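Alpha-L-rhamnosidase (Aspergillus terreus, PDB 6GSZ) probably hydrolyses terminal non-reducing alpha-L-rhamnose residues in alpha-L-rhamnosides. Local coordinates at residues D109-A114 against F296-L301; L233-T236 against K242-I245; I563-V568 against A604-S609; D611-I616 against S627-W632. All blocks are in the same frame, centred on the assembly; numbering follows the deposited sequence. Where two conformers were deposited one is given.

Contact 1 of 4, residues D109-A114 against F296-L301; sequences DDWHDA and FPKERL
Trp111 and Lys298 mark the nearest backbone approach, 8.5 Å between their CA atoms, where the 3-10 turn ending at Trp111 faces the 3-10 turn 298-300. Across that gap the side chains do the bridging. Lys298 runs extended as far as CE and then bends at its last torsion (chi4 71°), which delivers the ammonium group to a backbone carbonyl: NZ donates to Ala114 O at 2.8 Å. The donor lies in the carbonyl plane, with a C=O...N angle of 157°. Ala114 ends a type II' turn that begins at Trp111 and is closed by Ala114 N to Trp111 O; its own carbonyl, not used in that bond, takes the lysine, which anchors the end of the turn to 296-301. On its way there the aliphatic part of Lys298 slants across the root of the indole, CE standing 3.7 Å from Trp111 CB and CD 3.9 Å from Trp111 CG. Farther out on the same indole, Leu301 CD1 meets Trp111 NE1 at 3.5 Å and CE2 at 3.7 Å. Leu230 of strand 228-237 touches Trp111, Ala114 and Leu301 alike, and Tyr184 makes an edge-to-face pair with the indole. Segment 109-114 thus packs on the sheet, whereas 296-301 runs into it, Leu301 opening its outermost strand 301-302 beside strand 182-188.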
# COMPACT_ATOMS: atom_id res chain seq x y z
N ASP A 109 -31.28 3.64 1.46
CA ASP A 109 -32.30 4.08 2.40
C ASP A 109 -31.68 4.41 3.76
O ASP A 109 -32.20 5.21 4.50
CB ASP A 109 -33.41 3.03 2.54
CG ASP A 109 -34.42 3.07 1.40
OD1 ASP A 109 -34.40 4.03 0.58
OD2 ASP A 109 -35.23 2.15 1.34
N ASP A 110 -30.58 3.73 4.11
CA ASP A 110 -29.95 3.94 5.42
C ASP A 110 -29.35 5.35 5.54
O ASP A 110 -29.02 5.78 6.63
CB ASP A 110 -28.86 2.88 5.69
CG ASP A 110 -29.41 1.50 6.02
OD1 ASP A 110 -30.52 1.41 6.61
OD2 ASP A 110 -28.71 0.55 5.69
N TRP A 111 -29.17 6.04 4.40
CA TRP A 111 -28.71 7.46 4.40
C TRP A 111 -29.82 8.46 4.71
O TRP A 111 -29.53 9.65 4.79
CB TRP A 111 -28.02 7.79 3.06
CG TRP A 111 -26.68 7.15 2.88
CD1 TRP A 111 -26.38 5.91 2.41
CD2 TRP A 111 -25.44 7.73 3.32
NE1 TRP A 111 -25.03 5.71 2.45
CE2 TRP A 111 -24.42 6.78 3.06
CE3 TRP A 111 -25.11 8.96 3.90
CZ2 TRP A 111 -23.08 7.05 3.31
CZ3 TRP A 111 -23.78 9.21 4.18
CH2 TRP A 111 -22.79 8.25 3.92
N HIS A 112 -31.06 7.97 4.84
CA HIS A 112 -32.18 8.82 5.20
C HIS A 112 -32.26 9.95 4.17
O HIS A 112 -32.19 9.73 2.94
CB HIS A 112 -32.05 9.16 6.71
CG HIS A 112 -32.42 7.99 7.58
ND1 HIS A 112 -33.60 7.94 8.29
CD2 HIS A 112 -31.77 6.83 7.87
CE1 HIS A 112 -33.68 6.79 8.94
NE2 HIS A 112 -32.58 6.08 8.69
N ASP A 113 -32.35 11.18 4.60
CA ASP A 113 -32.58 12.21 3.56
C ASP A 113 -31.26 12.90 3.17
O ASP A 113 -31.26 13.94 2.55
CB ASP A 113 -33.67 13.22 3.95
CG ASP A 113 -33.56 13.80 5.35
OD1 ASP A 113 -32.91 13.16 6.20
OD2 ASP A 113 -34.14 14.90 5.58
N ALA A 114 -30.13 12.32 3.50
CA ALA A 114 -28.84 12.94 3.17
C ALA A 114 -28.64 12.89 1.66
O ALA A 114 -28.87 11.86 1.01
CB ALA A 114 -27.71 12.28 3.89
N PHE A 296 -26.56 12.13 -7.49
CA PHE A 296 -25.49 11.16 -7.13
C PHE A 296 -26.09 9.80 -6.80
O PHE A 296 -27.00 9.72 -5.96
CB PHE A 296 -24.72 11.67 -5.91
CG PHE A 296 -23.59 10.75 -5.52
CD1 PHE A 296 -22.36 10.90 -6.13
CD2 PHE A 296 -23.74 9.81 -4.52
CE1 PHE A 296 -21.30 10.12 -5.78
CE2 PHE A 296 -22.67 9.01 -4.18
CZ PHE A 296 -21.46 9.16 -4.81
N PRO A 297 -25.60 8.71 -7.42
CA PRO A 297 -26.13 7.39 -7.10
C PRO A 297 -25.50 6.74 -5.86
O PRO A 297 -24.32 6.33 -5.90
CB PRO A 297 -25.84 6.59 -8.37
CG PRO A 297 -24.66 7.25 -9.00
CD PRO A 297 -24.65 8.69 -8.54
N LYS A 298 -26.29 6.64 -4.79
CA LYS A 298 -25.82 6.11 -3.48
C LYS A 298 -25.48 4.61 -3.56
O LYS A 298 -24.94 4.10 -2.59
CB LYS A 298 -26.87 6.34 -2.39
CG LYS A 298 -27.02 7.80 -1.97
CD LYS A 298 -27.88 7.94 -0.74
CE LYS A 298 -27.98 9.35 -0.24
NZ LYS A 298 -28.80 10.17 -1.16
N GLU A 299 -25.74 3.96 -4.70
CA GLU A 299 -25.41 2.54 -4.89
C GLU A 299 -23.90 2.34 -4.94
O GLU A 299 -23.45 1.23 -4.70
CB GLU A 299 -26.08 1.97 -6.16
CG GLU A 299 -27.58 1.83 -6.00
CD GLU A 299 -28.42 3.10 -6.19
OE1 GLU A 299 -27.86 4.18 -6.64
OE2 GLU A 299 -29.65 3.02 -5.89
N ARG A 300 -23.11 3.39 -5.24
CA ARG A 300 -21.65 3.22 -5.33
C ARG A 300 -20.99 3.31 -3.95
O ARG A 300 -19.77 3.02 -3.86
CB ARG A 300 -21.00 4.23 -6.27
CG ARG A 300 -21.88 4.79 -7.36
CD ARG A 300 -21.33 6.12 -7.85
NE ARG A 300 -21.50 6.29 -9.29
CZ ARG A 300 -21.34 7.42 -9.95
NH1 ARG A 300 -20.89 8.49 -9.32
NH2 ARG A 300 -21.65 7.51 -11.23
N LEU A 301 -21.73 3.73 -2.92
CA LEU A 301 -21.10 3.98 -1.63
C LEU A 301 -20.68 2.66 -0.96
O LEU A 301 -21.47 1.72 -0.94
CB LEU A 301 -22.02 4.81 -0.73
CG LEU A 301 -22.26 6.24 -1.22
CD1 LEU A 301 -23.44 6.84 -0.51
CD2 LEU A 301 -21.03 7.10 -1.08

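Contact 2 of 4, residues L233-T236 against K242-I245; sequences LVVT and KLYI
Tyr244 offers the flat group here, and both methyls of Val234 meet the CD2-CE2 side of its ring: CG2 is 3.9 Å from Tyr244 CD2, and CG1 is 3.9 Å from CE2, approaching the ring obliquely. The Tyr244 ring also stacks with that of His112, which belongs to the loop 109-114. Because CG of Tyr244 stands opposite its own carbonyl carbon (chi1 -61°), the ring lies alongside Val234 and points the same way; the two residues form a non-hydrogen-bonded pair. Thr236 and Lys242 form the other such pair on this face. Lys242 stretches out beside Thr236, its CD 3.9 Å from Val234 CG1, and a water joins the two polar ends: 2.7 Å from Thr236 OG1, but 3.3 Å from Lys242 NZ, a weak bond in which the water accepts.

The hydrogen-bonded pairs are Leu233 with Ile245 and Val235 with Leu243, each closed by two backbone bonds. The longest of the four, from Leu233 N to Ile245 O, measures 3.0 Å. The side chains of these pairs occupy the other face, with CB atoms 3.9 Å apart for Leu233 and Ile245. The result is a regular antiparallel beta hairpin, the strands running at 164° to each other. Strand 242-246 is the outermost of its sheet, strand 228-237 pairs next with 144-154, and Leu233, Leu243 and Ile245 pack on Phe138 and Val140 of strand 132-140, in a second sheet.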
# COMPACT_ATOMS: atom_id res chain seq x y z
N LEU A 233 -25.32 12.78 10.24
CA LEU A 233 -25.09 12.66 11.67
C LEU A 233 -26.30 11.95 12.28
O LEU A 233 -27.43 12.35 12.04
CB LEU A 233 -24.91 14.04 12.29
CG LEU A 233 -24.58 14.02 13.78
CD1 LEU A 233 -23.15 13.61 14.01
CD2 LEU A 233 -24.84 15.38 14.40
N VAL A 234 -26.05 10.85 12.99
CA VAL A 234 -27.11 10.08 13.64
C VAL A 234 -26.83 10.11 15.14
O VAL A 234 -25.78 9.60 15.59
CB VAL A 234 -27.15 8.64 13.11
CG1 VAL A 234 -28.33 7.90 13.72
CG2 VAL A 234 -27.24 8.58 11.60
N VAL A 235 -27.77 10.62 15.92
CA VAL A 235 -27.65 10.67 17.37
C VAL A 235 -28.68 9.70 17.95
O VAL A 235 -29.85 9.73 17.58
CB VAL A 235 -27.90 12.11 17.90
CG1 VAL A 235 -27.76 12.16 19.41
CG2 VAL A 235 -27.01 13.14 17.23
N THR A 236 -28.20 8.77 18.77
CA THR A 236 -29.08 7.82 19.45
C THR A 236 -29.39 8.36 20.85
O THR A 236 -28.51 8.58 21.65
CB THR A 236 -28.42 6.44 19.58
OG1 THR A 236 -28.13 6.01 18.25
CG2 THR A 236 -29.31 5.45 20.29
N LYS A 242 -33.79 7.92 17.41
CA LYS A 242 -32.66 8.56 16.75
C LYS A 242 -33.05 9.92 16.16
O LYS A 242 -34.16 10.11 15.63
CB LYS A 242 -32.09 7.63 15.66
CG LYS A 242 -31.50 6.35 16.22
CD LYS A 242 -30.85 5.38 15.25
CE LYS A 242 -30.50 4.11 15.99
NZ LYS A 242 -29.40 3.36 15.33
N LEU A 243 -32.06 10.81 16.19
CA LEU A 243 -32.08 12.09 15.47
C LEU A 243 -31.14 11.97 14.26
O LEU A 243 -30.04 11.45 14.38
CB LEU A 243 -31.63 13.17 16.47
CG LEU A 243 -31.29 14.57 15.96
CD1 LEU A 243 -32.51 15.27 15.37
CD2 LEU A 243 -30.71 15.41 17.10
N TYR A 244 -31.60 12.45 13.11
CA TYR A 244 -30.86 12.44 11.83
C TYR A 244 -30.59 13.86 11.36
O TYR A 244 -31.53 14.63 11.17
CB TYR A 244 -31.65 11.70 10.75
CG TYR A 244 -31.90 10.27 11.12
CD1 TYR A 244 -33.04 9.90 11.83
CD2 TYR A 244 -31.00 9.30 10.74
CE1 TYR A 244 -33.25 8.58 12.18
CE2 TYR A 244 -31.20 7.98 11.10
CZ TYR A 244 -32.31 7.62 11.83
OH TYR A 244 -32.52 6.32 12.14
N ILE A 245 -29.33 14.21 11.13
CA ILE A 245 -28.98 15.54 10.66
C ILE A 245 -28.28 15.34 9.33
O ILE A 245 -27.07 14.98 9.30
CB ILE A 245 -28.06 16.32 11.62
CG1 ILE A 245 -28.59 16.37 13.05
CG2 ILE A 245 -27.83 17.74 11.06
CD1 ILE A 245 -29.92 17.03 13.17
O HOH W 1 -27.68 3.35 18.19

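Contact 3 of 4, residues I563-V568 against A604-S609; sequences IVRNDV and AYLLHS
Arg565 reaches Leu606 with its tip. CB leaves the loop pointing neither at the helix nor away from it; CG lies opposite the carbonyl carbon (chi1 -63°), and from there CD and NE continue as an extended chain without approaching the helix closely. Contact begins at CZ, 4.1 Å from Leu606 CD1. NH1 comes nearest, 3.8 Å from CD1 and 4.0 Å from CD2 of Leu606, so NH1 meets both methyls, while CZ and NH2 approach CD1 alone; the two side chains cross at about a right angle. Its polar needs are met elsewhere: NH1 donates to Gly569 O and NH2 to Val559 O, which fixes how the group is turned. Both segments belong to the six-hairpin glycosidase domain, an (alpha/alpha)6 barrel in this family; Ile563 is where the chain leaves helix 545-562, and Leu606 faces it from helix 598-619. Ile563 CD1 touches Leu606 CD1 at 3.5 Å, an apolar contact that, like those above, describes one of the two conformations modelled for the leucine. Beyond the arginine the loop folds into an Asx turn, Asn566 OD1 accepting from Val568 N at 3.1 Å with the donor well above the carbonyl plane. Arg565 also touches Leu636 of helix 623-644 and an N-acetylglucosamine.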
# COMPACT_ATOMS: atom_id res chain seq x y z
N ILE A 563 -5.87 -11.11 -22.86
CA ILE A 563 -4.65 -11.31 -23.62
C ILE A 563 -4.99 -11.46 -25.11
O ILE A 563 -5.96 -12.12 -25.46
CB ILE A 563 -3.89 -12.53 -23.08
CG1 ILE A 563 -3.43 -12.27 -21.63
CG2 ILE A 563 -2.73 -12.90 -23.98
CD1 ILE A 563 -2.74 -13.43 -20.97
N VAL A 564 -4.19 -10.78 -25.96
CA VAL A 564 -4.35 -10.82 -27.40
C VAL A 564 -3.32 -11.81 -27.95
O VAL A 564 -2.14 -11.63 -27.77
CB VAL A 564 -4.15 -9.41 -28.02
CG1 VAL A 564 -4.25 -9.41 -29.54
CG2 VAL A 564 -5.13 -8.44 -27.46
N ARG A 565 -3.78 -12.83 -28.67
CA ARG A 565 -2.96 -13.98 -28.98
C ARG A 565 -2.71 -14.11 -30.50
O ARG A 565 -3.52 -13.68 -31.33
CB ARG A 565 -3.58 -15.27 -28.50
CG ARG A 565 -3.71 -15.31 -26.98
CD ARG A 565 -4.40 -16.52 -26.48
NE ARG A 565 -4.68 -16.44 -25.07
CZ ARG A 565 -4.15 -17.21 -24.12
NH1 ARG A 565 -3.17 -18.05 -24.39
NH2 ARG A 565 -4.63 -17.12 -22.89
N ASN A 566 -1.58 -14.74 -30.81
CA ASN A 566 -1.26 -15.20 -32.16
C ASN A 566 -1.96 -16.55 -32.42
O ASN A 566 -2.73 -17.06 -31.58
CB ASN A 566 0.25 -15.19 -32.41
CG ASN A 566 1.02 -16.34 -31.79
OD1 ASN A 566 0.43 -17.14 -31.07
ND2 ASN A 566 2.33 -16.38 -32.05
N ASP A 567 -1.70 -17.11 -33.61
CA ASP A 567 -2.40 -18.30 -34.05
C ASP A 567 -2.11 -19.53 -33.18
O ASP A 567 -2.88 -20.45 -33.21
CB ASP A 567 -2.05 -18.63 -35.51
CG ASP A 567 -0.55 -18.80 -35.80
OD1 ASP A 567 0.32 -18.62 -34.88
OD2 ASP A 567 -0.22 -19.13 -36.97
N VAL A 568 -0.98 -19.58 -32.47
CA VAL A 568 -0.66 -20.76 -31.63
C VAL A 568 -0.91 -20.46 -30.15
O VAL A 568 -0.59 -21.25 -29.31
CB VAL A 568 0.77 -21.26 -31.85
CG1 VAL A 568 0.99 -21.72 -33.29
CG2 VAL A 568 1.83 -20.23 -31.45
N ALA A 604 6.67 -15.44 -21.63
CA ALA A 604 7.05 -16.06 -20.34
C ALA A 604 5.99 -15.73 -19.28
O ALA A 604 5.54 -16.63 -18.55
CB ALA A 604 8.42 -15.63 -19.91
N TYR A 605 5.59 -14.44 -19.22
CA TYR A 605 4.59 -14.05 -18.26
C TYR A 605 3.17 -14.60 -18.56
O TYR A 605 2.38 -14.84 -17.63
CB TYR A 605 4.57 -12.53 -18.08
CG TYR A 605 5.53 -12.04 -17.04
CD1 TYR A 605 6.86 -11.79 -17.35
CD2 TYR A 605 5.13 -11.87 -15.73
CE1 TYR A 605 7.76 -11.32 -16.40
CE2 TYR A 605 6.02 -11.43 -14.76
CZ TYR A 605 7.34 -11.15 -15.09
OH TYR A 605 8.21 -10.72 -14.11
N LEU A 606 2.87 -14.85 -19.85
CA LEU A 606 1.62 -15.53 -20.22
C LEU A 606 1.62 -16.95 -19.63
O LEU A 606 0.61 -17.37 -19.07
CB LEU A 606 1.45 -15.54 -21.74
CG LEU A 606 0.48 -16.57 -22.30
CD1 LEU A 606 -0.93 -16.34 -21.80
CD2 LEU A 606 0.52 -16.61 -23.82
N LEU A 607 2.72 -17.67 -19.79
CA LEU A 607 2.82 -19.00 -19.21
C LEU A 607 2.67 -18.92 -17.68
O LEU A 607 1.97 -19.72 -17.08
CB LEU A 607 4.16 -19.63 -19.60
CG LEU A 607 4.18 -20.47 -20.87
CD1 LEU A 607 3.32 -21.69 -20.73
CD2 LEU A 607 3.76 -19.75 -22.10
N HIS A 608 3.36 -17.94 -17.07
CA HIS A 608 3.29 -17.78 -15.61
C HIS A 608 1.84 -17.51 -15.16
O HIS A 608 1.35 -18.07 -14.14
CB HIS A 608 4.27 -16.70 -15.14
CG HIS A 608 4.24 -16.45 -13.69
ND1 HIS A 608 4.46 -17.45 -12.77
CD2 HIS A 608 4.08 -15.31 -13.02
CE1 HIS A 608 4.41 -16.91 -11.56
NE2 HIS A 608 4.20 -15.57 -11.70
N SER A 609 1.13 -16.60 -15.85
CA SER A 609 -0.27 -16.37 -15.48
C SER A 609 -1.14 -17.62 -15.65
O SER A 609 -2.09 -17.83 -14.88
CB SER A 609 -0.81 -15.22 -16.29
OG SER A 609 -0.52 -13.98 -15.65

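Contact 4 of 4, residues D611-I616 against S627-W632; sequences DMLANI and SNYTEW. With NAG (2-acetamido-2-deoxy-beta-D-glucopyranose), chain D; NAG (2-acetamido-2-deoxy-beta-D-glucopyranose), chain C.
Tyr629, whose ring packs under Leu613, has its OH gripped by two partners on helix 545-562, Asp560 OD1 and Lys556 NZ. Leu613 CG stands opposite its backbone N (chi1 -177°), which brings CD2 over the face of the Tyr629 ring, 3.5 Å from the centroid and 14° off the normal, a CH-pi contact. Near the ring's root, Ala614 CB meets Tyr629 CB at 3.8 Å. A small residue here is consistent with the close antiparallel approach of helices 598-619 and 623-644: Ala614 and Tyr629 are the nearest CA pair, 4.9 Å apart, and the local axes come within 8.1 Å at 157°.

Over the opposite face of the tyrosine, offset toward the rim, lies Asn628 ND2, which is bonded to C1 of its N-acetylglucosamine. This sugar's C6 sits 3.6 Å above the plane of the Trp632 ring, while its O6 lies at the edge of the Tyr629 ring, in plane. Asn615 carries a second sugar, whose acetamido N2 donates to Asp611 OD2 (2.9 Å), which would restrain rotation about the glycosylated asparagine.

Asp560 and Lys556 bond both the Tyr629 hydroxyl and a sugar, so protein and glycan share one polar network beside an apolar helix interface.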
# COMPACT_ATOMS: atom_id res chain seq x y z
N ASP A 611 -0.16 -20.69 -15.36
CA ASP A 611 0.23 -21.58 -14.26
C ASP A 611 -0.45 -21.12 -12.95
O ASP A 611 -1.10 -21.91 -12.23
CB ASP A 611 1.73 -21.53 -14.12
CG ASP A 611 2.34 -22.54 -13.18
OD1 ASP A 611 1.84 -23.66 -13.12
OD2 ASP A 611 3.37 -22.19 -12.57
N MET A 612 -0.39 -19.80 -12.69
CA MET A 612 -1.02 -19.26 -11.48
C MET A 612 -2.52 -19.51 -11.53
O MET A 612 -3.14 -19.86 -10.49
CB MET A 612 -0.76 -17.77 -11.30
CG MET A 612 0.66 -17.43 -10.82
SD MET A 612 0.87 -15.68 -10.45
CE MET A 612 0.78 -14.89 -12.06
N LEU A 613 -3.13 -19.33 -12.70
CA LEU A 613 -4.59 -19.51 -12.81
C LEU A 613 -4.98 -20.99 -12.62
O LEU A 613 -5.99 -21.27 -11.99
CB LEU A 613 -5.09 -18.92 -14.14
CG LEU A 613 -6.61 -18.97 -14.34
CD1 LEU A 613 -7.36 -18.20 -13.24
CD2 LEU A 613 -6.94 -18.43 -15.72
N ALA A 614 -4.18 -21.93 -13.14
CA ALA A 614 -4.38 -23.36 -12.87
C ALA A 614 -4.37 -23.60 -11.36
O ALA A 614 -5.25 -24.28 -10.84
CB ALA A 614 -3.33 -24.20 -13.56
N ASN A 615 -3.36 -23.04 -10.68
CA ASN A 615 -3.15 -23.28 -9.26
C ASN A 615 -4.27 -22.65 -8.44
O ASN A 615 -4.78 -23.27 -7.49
CB ASN A 615 -1.76 -22.85 -8.83
CG ASN A 615 -0.70 -23.78 -9.38
OD1 ASN A 615 -0.98 -24.65 -10.24
ND2 ASN A 615 0.52 -23.60 -8.92
N ILE A 616 -4.68 -21.42 -8.81
CA ILE A 616 -5.80 -20.78 -8.11
C ILE A 616 -7.08 -21.60 -8.31
O ILE A 616 -7.86 -21.80 -7.37
CB ILE A 616 -5.99 -19.33 -8.63
CG1 ILE A 616 -4.83 -18.44 -8.21
CG2 ILE A 616 -7.33 -18.80 -8.21
CD1 ILE A 616 -4.81 -17.15 -9.04
N SER A 627 -7.86 -28.26 -14.79
CA SER A 627 -7.34 -29.14 -15.84
C SER A 627 -7.14 -28.38 -17.15
O SER A 627 -6.13 -28.60 -17.84
CB SER A 627 -8.22 -30.33 -16.06
OG SER A 627 -8.05 -31.26 -15.01
N ASN A 628 -8.07 -27.48 -17.50
CA ASN A 628 -8.00 -26.72 -18.72
C ASN A 628 -6.71 -25.91 -18.72
O ASN A 628 -5.95 -25.91 -19.70
CB ASN A 628 -9.16 -25.75 -18.79
CG ASN A 628 -9.25 -24.99 -20.09
OD1 ASN A 628 -9.12 -25.55 -21.18
ND2 ASN A 628 -9.46 -23.69 -19.99
N TYR A 629 -6.44 -25.17 -17.62
CA TYR A 629 -5.25 -24.30 -17.62
C TYR A 629 -3.96 -25.10 -17.52
O TYR A 629 -2.95 -24.68 -18.08
CB TYR A 629 -5.39 -23.22 -16.55
CG TYR A 629 -6.55 -22.29 -16.84
CD1 TYR A 629 -6.63 -21.60 -18.04
CD2 TYR A 629 -7.61 -22.16 -15.96
CE1 TYR A 629 -7.74 -20.83 -18.37
CE2 TYR A 629 -8.71 -21.36 -16.25
CZ TYR A 629 -8.79 -20.74 -17.48
OH TYR A 629 -9.87 -19.96 -17.79
N THR A 630 -4.01 -26.28 -16.88
CA THR A 630 -2.86 -27.18 -16.87
C THR A 630 -2.53 -27.61 -18.31
O THR A 630 -1.32 -27.62 -18.72
CB THR A 630 -3.12 -28.35 -15.92
OG1 THR A 630 -3.26 -27.87 -14.59
CG2 THR A 630 -2.01 -29.38 -15.93
N GLU A 631 -3.57 -27.96 -19.07
CA GLU A 631 -3.47 -28.40 -20.49
C GLU A 631 -2.89 -27.26 -21.34
O GLU A 631 -1.99 -27.44 -22.16
CB GLU A 631 -4.85 -28.84 -21.02
CG GLU A 631 -5.31 -30.20 -20.48
CD GLU A 631 -6.74 -30.66 -20.76
OE1 GLU A 631 -7.45 -30.01 -21.60
OE2 GLU A 631 -7.15 -31.68 -20.14
N TRP A 632 -3.49 -26.07 -21.22
CA TRP A 632 -3.02 -24.88 -21.97
C TRP A 632 -1.57 -24.58 -21.61
O TRP A 632 -0.76 -24.27 -22.48
CB TRP A 632 -3.90 -23.65 -21.69
CG TRP A 632 -5.13 -23.58 -22.53
CD1 TRP A 632 -6.29 -24.28 -22.41
CD2 TRP A 632 -5.28 -22.79 -23.72
NE1 TRP A 632 -7.15 -23.97 -23.43
CE2 TRP A 632 -6.56 -23.07 -24.25
CE3 TRP A 632 -4.46 -21.86 -24.35
CZ2 TRP A 632 -7.04 -22.43 -25.40
CZ3 TRP A 632 -4.94 -21.24 -25.49
CH2 TRP A 632 -6.20 -21.53 -26.00
C1 NAG D . -9.78 -22.85 -21.07
C2 NAG D . -11.18 -22.25 -20.71
C3 NAG D . -11.74 -21.50 -21.92
C4 NAG D . -10.69 -20.50 -22.45
C5 NAG D . -9.32 -21.10 -22.59
C6 NAG D . -8.23 -20.07 -22.87
C7 NAG D . -12.35 -23.49 -19.00
C8 NAG D . -13.32 -24.56 -18.65
N2 NAG D . -12.13 -23.25 -20.29
O3 NAG D . -12.95 -20.83 -21.55
O4 NAG D . -11.02 -20.07 -23.78
O5 NAG D . -8.91 -21.84 -21.40
O6 NAG D . -7.86 -19.34 -21.68
O7 NAG D . -11.72 -22.89 -18.10
C1 NAG C . 1.60 -24.41 -9.42
C2 NAG C . 2.93 -23.76 -9.09
C3 NAG C . 4.08 -24.65 -9.59
C4 NAG C . 3.90 -26.06 -9.07
C5 NAG C . 2.51 -26.57 -9.39
C6 NAG C . 2.23 -27.96 -8.82
C7 NAG C . 3.25 -21.34 -8.99
C8 NAG C . 3.28 -20.08 -9.81
N2 NAG C . 3.00 -22.45 -9.68
O3 NAG C . 5.32 -24.10 -9.12
O4 NAG C . 4.86 -26.88 -9.78
O5 NAG C . 1.55 -25.66 -8.82
O6 NAG C . 2.36 -27.98 -7.38
O7 NAG C . 3.40 -21.34 -7.79

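How the contacts relate
The four contacts form two groups, with centres 42 to 55 Å apart between groups. Contacts 1 and 2 belong to the beta-rich part: contact 2 is nested in the chain between the segments of contact 1, and the two touch through His112 and Tyr244. One is a backbone-bonded hairpin at the margin of a sheet; the other joins two loops by a lysine-carbonyl bond. Both are partly buried. Contacts 3 and 4 are buried and share helix 598-619, with Arg565 NH1 packing on Trp632 CZ3 where they meet. Neither is joined by hydrogen bonds between its segments: contact 3 sets a leucine against isoleucine and a guanidinium, contact 4 a leucine over a tyrosine face, and glycans adjoin both.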